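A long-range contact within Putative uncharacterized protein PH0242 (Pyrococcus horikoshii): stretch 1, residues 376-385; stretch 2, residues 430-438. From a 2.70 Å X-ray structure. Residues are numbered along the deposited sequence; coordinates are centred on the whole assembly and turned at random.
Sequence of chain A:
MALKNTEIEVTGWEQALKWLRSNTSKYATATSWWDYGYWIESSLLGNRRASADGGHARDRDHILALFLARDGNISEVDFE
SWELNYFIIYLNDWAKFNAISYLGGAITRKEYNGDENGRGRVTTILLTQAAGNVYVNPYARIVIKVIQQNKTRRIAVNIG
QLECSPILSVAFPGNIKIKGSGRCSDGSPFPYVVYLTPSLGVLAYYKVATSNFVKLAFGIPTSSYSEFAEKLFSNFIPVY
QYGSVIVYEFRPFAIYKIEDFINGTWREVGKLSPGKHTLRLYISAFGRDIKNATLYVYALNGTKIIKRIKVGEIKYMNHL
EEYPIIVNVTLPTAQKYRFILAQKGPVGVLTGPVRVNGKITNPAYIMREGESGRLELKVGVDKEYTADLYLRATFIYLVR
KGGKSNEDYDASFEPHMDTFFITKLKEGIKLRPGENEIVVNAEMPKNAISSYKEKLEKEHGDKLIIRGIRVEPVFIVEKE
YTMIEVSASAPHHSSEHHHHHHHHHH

Stretch 1 376-385: ELKVGVDKEY
Stretch 2, residues 430-438: KLRPGENEI

Strand 376-381 runs antiparallel to strand 434-438, their axes 153° apart and 4.5 Å at closest approach. Leu 377, Val 379 and Val 381 form hydrogen-bonded pairs with Ile 438, Asn 436 and Gly 434: Leu 377 N to Ile 438 O, Val 379 N to Asn 436 O and Gly 434 N to Val 381 O are each 3.0 Å. The register then slips by one, and a second ladder pairs Tyr 385 with Leu 431 (Leu 431 N to Tyr 385 O, 2.9 Å).

On the face of Leu 377, Val 379 and Val 381, Leu 377 CD1 packs on Ile 438 CG2 at 3.8 Å; Val 379 CG1 (chi1 p) fits between Ile 438 CD1 (4.1 Å) and Leu 431 CD2 (4.4 Å). Leu 431 (m, t) also brings CD1 to 4.1 Å from Val 381 CG1 (m). Gly 434 puts no side chain opposite Val 381, whose CG2 settles 3.5 Å from Arg 432 O; at phi/psi 103/-158 a CB would jam against the preceding carbonyl O. Asn 436 (m) braces the turn: Arg 432 N donates to Asn 436 OD1 (2.8 Å), Asn 436 ND2 to Arg 432 O (2.7 Å).

On the other face, Lys 378 CG rests 3.5 Å from Glu 437 CG, while its NZ makes a long 3.7 Å salt bridge to Glu 435 OE1. Pro 433 CD packs 3.8 Å from Glu 384 CB, and Glu 384 OE1 meets the guanidinium edge at Arg 432 NH2, a 2.6 Å salt bridge.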

# COMPACT_ATOMS: atom_id res chain seq x y z
N GLU A 376 -29.29 10.06 -7.41
CA GLU A 376 -28.92 9.76 -8.80
C GLU A 376 -27.40 9.69 -8.98
O GLU A 376 -26.69 10.68 -8.80
CB GLU A 376 -29.50 10.79 -9.77
CG GLU A 376 -31.02 10.82 -9.85
CD GLU A 376 -31.58 12.25 -9.95
OE1 GLU A 376 -31.33 12.93 -10.99
OE2 GLU A 376 -32.25 12.69 -8.98
N LEU A 377 -26.92 8.50 -9.34
CA LEU A 377 -25.50 8.23 -9.52
C LEU A 377 -25.26 7.75 -10.92
O LEU A 377 -26.10 7.06 -11.50
CB LEU A 377 -25.05 7.08 -8.63
CG LEU A 377 -25.34 7.14 -7.15
CD1 LEU A 377 -25.59 5.76 -6.60
CD2 LEU A 377 -24.18 7.80 -6.44
N LYS A 378 -24.11 8.11 -11.46
CA LYS A 378 -23.59 7.50 -12.65
C LYS A 378 -22.25 6.88 -12.25
O LYS A 378 -21.35 7.56 -11.74
CB LYS A 378 -23.46 8.53 -13.78
CG LYS A 378 -24.57 8.47 -14.83
CD LYS A 378 -25.31 9.80 -15.06
CE LYS A 378 -24.41 11.00 -15.39
NZ LYS A 378 -23.59 10.84 -16.63
N VAL A 379 -22.12 5.57 -12.46
CA VAL A 379 -20.92 4.84 -12.06
C VAL A 379 -20.36 4.00 -13.20
O VAL A 379 -21.13 3.44 -13.99
CB VAL A 379 -21.20 3.99 -10.81
CG1 VAL A 379 -22.31 2.99 -11.06
CG2 VAL A 379 -19.93 3.30 -10.34
N GLY A 380 -19.03 3.93 -13.29
CA GLY A 380 -18.34 3.14 -14.32
C GLY A 380 -17.67 1.90 -13.74
O GLY A 380 -17.04 1.97 -12.68
N VAL A 381 -17.82 0.77 -14.42
CA VAL A 381 -17.17 -0.48 -14.06
C VAL A 381 -16.56 -1.11 -15.28
O VAL A 381 -17.00 -0.87 -16.39
CB VAL A 381 -18.15 -1.48 -13.43
CG1 VAL A 381 -18.46 -1.12 -11.98
CG2 VAL A 381 -19.41 -1.57 -14.27
N ASP A 382 -15.54 -1.94 -15.06
CA ASP A 382 -14.81 -2.60 -16.15
C ASP A 382 -15.51 -3.82 -16.69
O ASP A 382 -15.33 -4.14 -17.85
CB ASP A 382 -13.39 -2.98 -15.70
CG ASP A 382 -12.48 -1.76 -15.59
OD1 ASP A 382 -12.51 -0.94 -16.54
OD2 ASP A 382 -11.76 -1.61 -14.56
N LYS A 383 -16.30 -4.51 -15.87
CA LYS A 383 -17.05 -5.69 -16.32
C LYS A 383 -18.47 -5.73 -15.72
O LYS A 383 -18.82 -4.91 -14.88
CB LYS A 383 -16.26 -6.99 -16.04
CG LYS A 383 -15.74 -7.18 -14.62
CD LYS A 383 -14.52 -8.10 -14.53
CE LYS A 383 -14.87 -9.59 -14.67
NZ LYS A 383 -15.74 -10.17 -13.60
N GLU A 384 -19.29 -6.68 -16.17
CA GLU A 384 -20.64 -6.77 -15.63
C GLU A 384 -20.64 -7.38 -14.23
O GLU A 384 -19.83 -8.24 -13.93
CB GLU A 384 -21.56 -7.54 -16.57
CG GLU A 384 -21.44 -9.05 -16.44
CD GLU A 384 -22.61 -9.77 -17.08
OE1 GLU A 384 -23.22 -9.19 -18.00
OE2 GLU A 384 -22.92 -10.92 -16.66
N TYR A 385 -21.52 -6.92 -13.37
CA TYR A 385 -21.61 -7.46 -12.03
C TYR A 385 -23.06 -7.42 -11.65
O TYR A 385 -23.87 -6.77 -12.31
CB TYR A 385 -20.87 -6.60 -11.00
CG TYR A 385 -19.37 -6.52 -11.11
CD1 TYR A 385 -18.77 -5.41 -11.72
CD2 TYR A 385 -18.55 -7.52 -10.57
CE1 TYR A 385 -17.38 -5.31 -11.82
CE2 TYR A 385 -17.16 -7.43 -10.66
CZ TYR A 385 -16.59 -6.32 -11.29
OH TYR A 385 -15.22 -6.18 -11.38
N LYS A 430 -28.03 -4.76 -11.67
CA LYS A 430 -27.23 -5.31 -12.76
C LYS A 430 -26.37 -4.22 -13.36
O LYS A 430 -26.87 -3.41 -14.11
CB LYS A 430 -28.12 -5.95 -13.83
CG LYS A 430 -28.43 -7.43 -13.61
CD LYS A 430 -29.27 -7.98 -14.77
CE LYS A 430 -28.85 -9.38 -15.22
NZ LYS A 430 -29.26 -10.43 -14.24
N LEU A 431 -25.08 -4.21 -13.05
CA LEU A 431 -24.16 -3.26 -13.69
C LEU A 431 -23.59 -3.74 -15.02
O LEU A 431 -23.36 -4.93 -15.21
CB LEU A 431 -23.01 -2.90 -12.75
CG LEU A 431 -23.43 -2.31 -11.42
CD1 LEU A 431 -22.19 -2.13 -10.57
CD2 LEU A 431 -24.13 -0.99 -11.65
N ARG A 432 -23.36 -2.79 -15.93
CA ARG A 432 -22.89 -3.07 -17.30
C ARG A 432 -21.54 -2.39 -17.51
O ARG A 432 -21.35 -1.24 -17.11
CB ARG A 432 -23.87 -2.53 -18.38
CG ARG A 432 -25.35 -2.80 -18.16
CD ARG A 432 -25.87 -3.98 -18.96
NE ARG A 432 -25.10 -5.20 -18.69
CZ ARG A 432 -24.49 -5.94 -19.62
NH1 ARG A 432 -24.58 -5.64 -20.91
NH2 ARG A 432 -23.80 -7.01 -19.25
N PRO A 433 -20.61 -3.09 -18.18
CA PRO A 433 -19.34 -2.45 -18.50
C PRO A 433 -19.56 -1.07 -19.10
O PRO A 433 -20.35 -0.95 -20.03
CB PRO A 433 -18.74 -3.39 -19.54
CG PRO A 433 -19.31 -4.73 -19.20
CD PRO A 433 -20.70 -4.46 -18.70
N GLY A 434 -18.88 -0.06 -18.57
CA GLY A 434 -19.07 1.33 -18.99
C GLY A 434 -19.91 2.10 -17.98
O GLY A 434 -20.00 1.71 -16.81
N GLU A 435 -20.54 3.18 -18.42
CA GLU A 435 -21.35 3.99 -17.52
C GLU A 435 -22.68 3.32 -17.19
O GLU A 435 -23.24 2.61 -18.02
CB GLU A 435 -21.54 5.39 -18.06
CG GLU A 435 -20.20 6.07 -18.31
CD GLU A 435 -20.28 7.58 -18.31
OE1 GLU A 435 -21.36 8.14 -17.97
OE2 GLU A 435 -19.24 8.22 -18.63
N ASN A 436 -23.14 3.53 -15.96
CA ASN A 436 -24.39 2.97 -15.45
C ASN A 436 -25.15 4.04 -14.71
O ASN A 436 -24.60 4.61 -13.77
CB ASN A 436 -24.11 1.87 -14.45
CG ASN A 436 -23.62 0.61 -15.09
OD1 ASN A 436 -24.40 -0.29 -15.38
ND2 ASN A 436 -22.31 0.53 -15.34
N GLU A 437 -26.39 4.33 -15.11
CA GLU A 437 -27.21 5.30 -14.39
C GLU A 437 -28.02 4.60 -13.33
O GLU A 437 -28.64 3.58 -13.59
CB GLU A 437 -28.15 6.04 -15.31
CG GLU A 437 -27.51 7.12 -16.15
CD GLU A 437 -28.40 7.52 -17.30
OE1 GLU A 437 -29.56 7.94 -17.05
OE2 GLU A 437 -27.96 7.41 -18.46
N ILE A 438 -28.01 5.16 -12.12
CA ILE A 438 -28.67 4.53 -11.00
C ILE A 438 -29.56 5.52 -10.26
O ILE A 438 -29.13 6.64 -9.95
CB ILE A 438 -27.66 3.83 -10.05
CG1 ILE A 438 -27.41 2.39 -10.50
CG2 ILE A 438 -28.17 3.76 -8.62
CD1 ILE A 438 -26.29 2.25 -11.50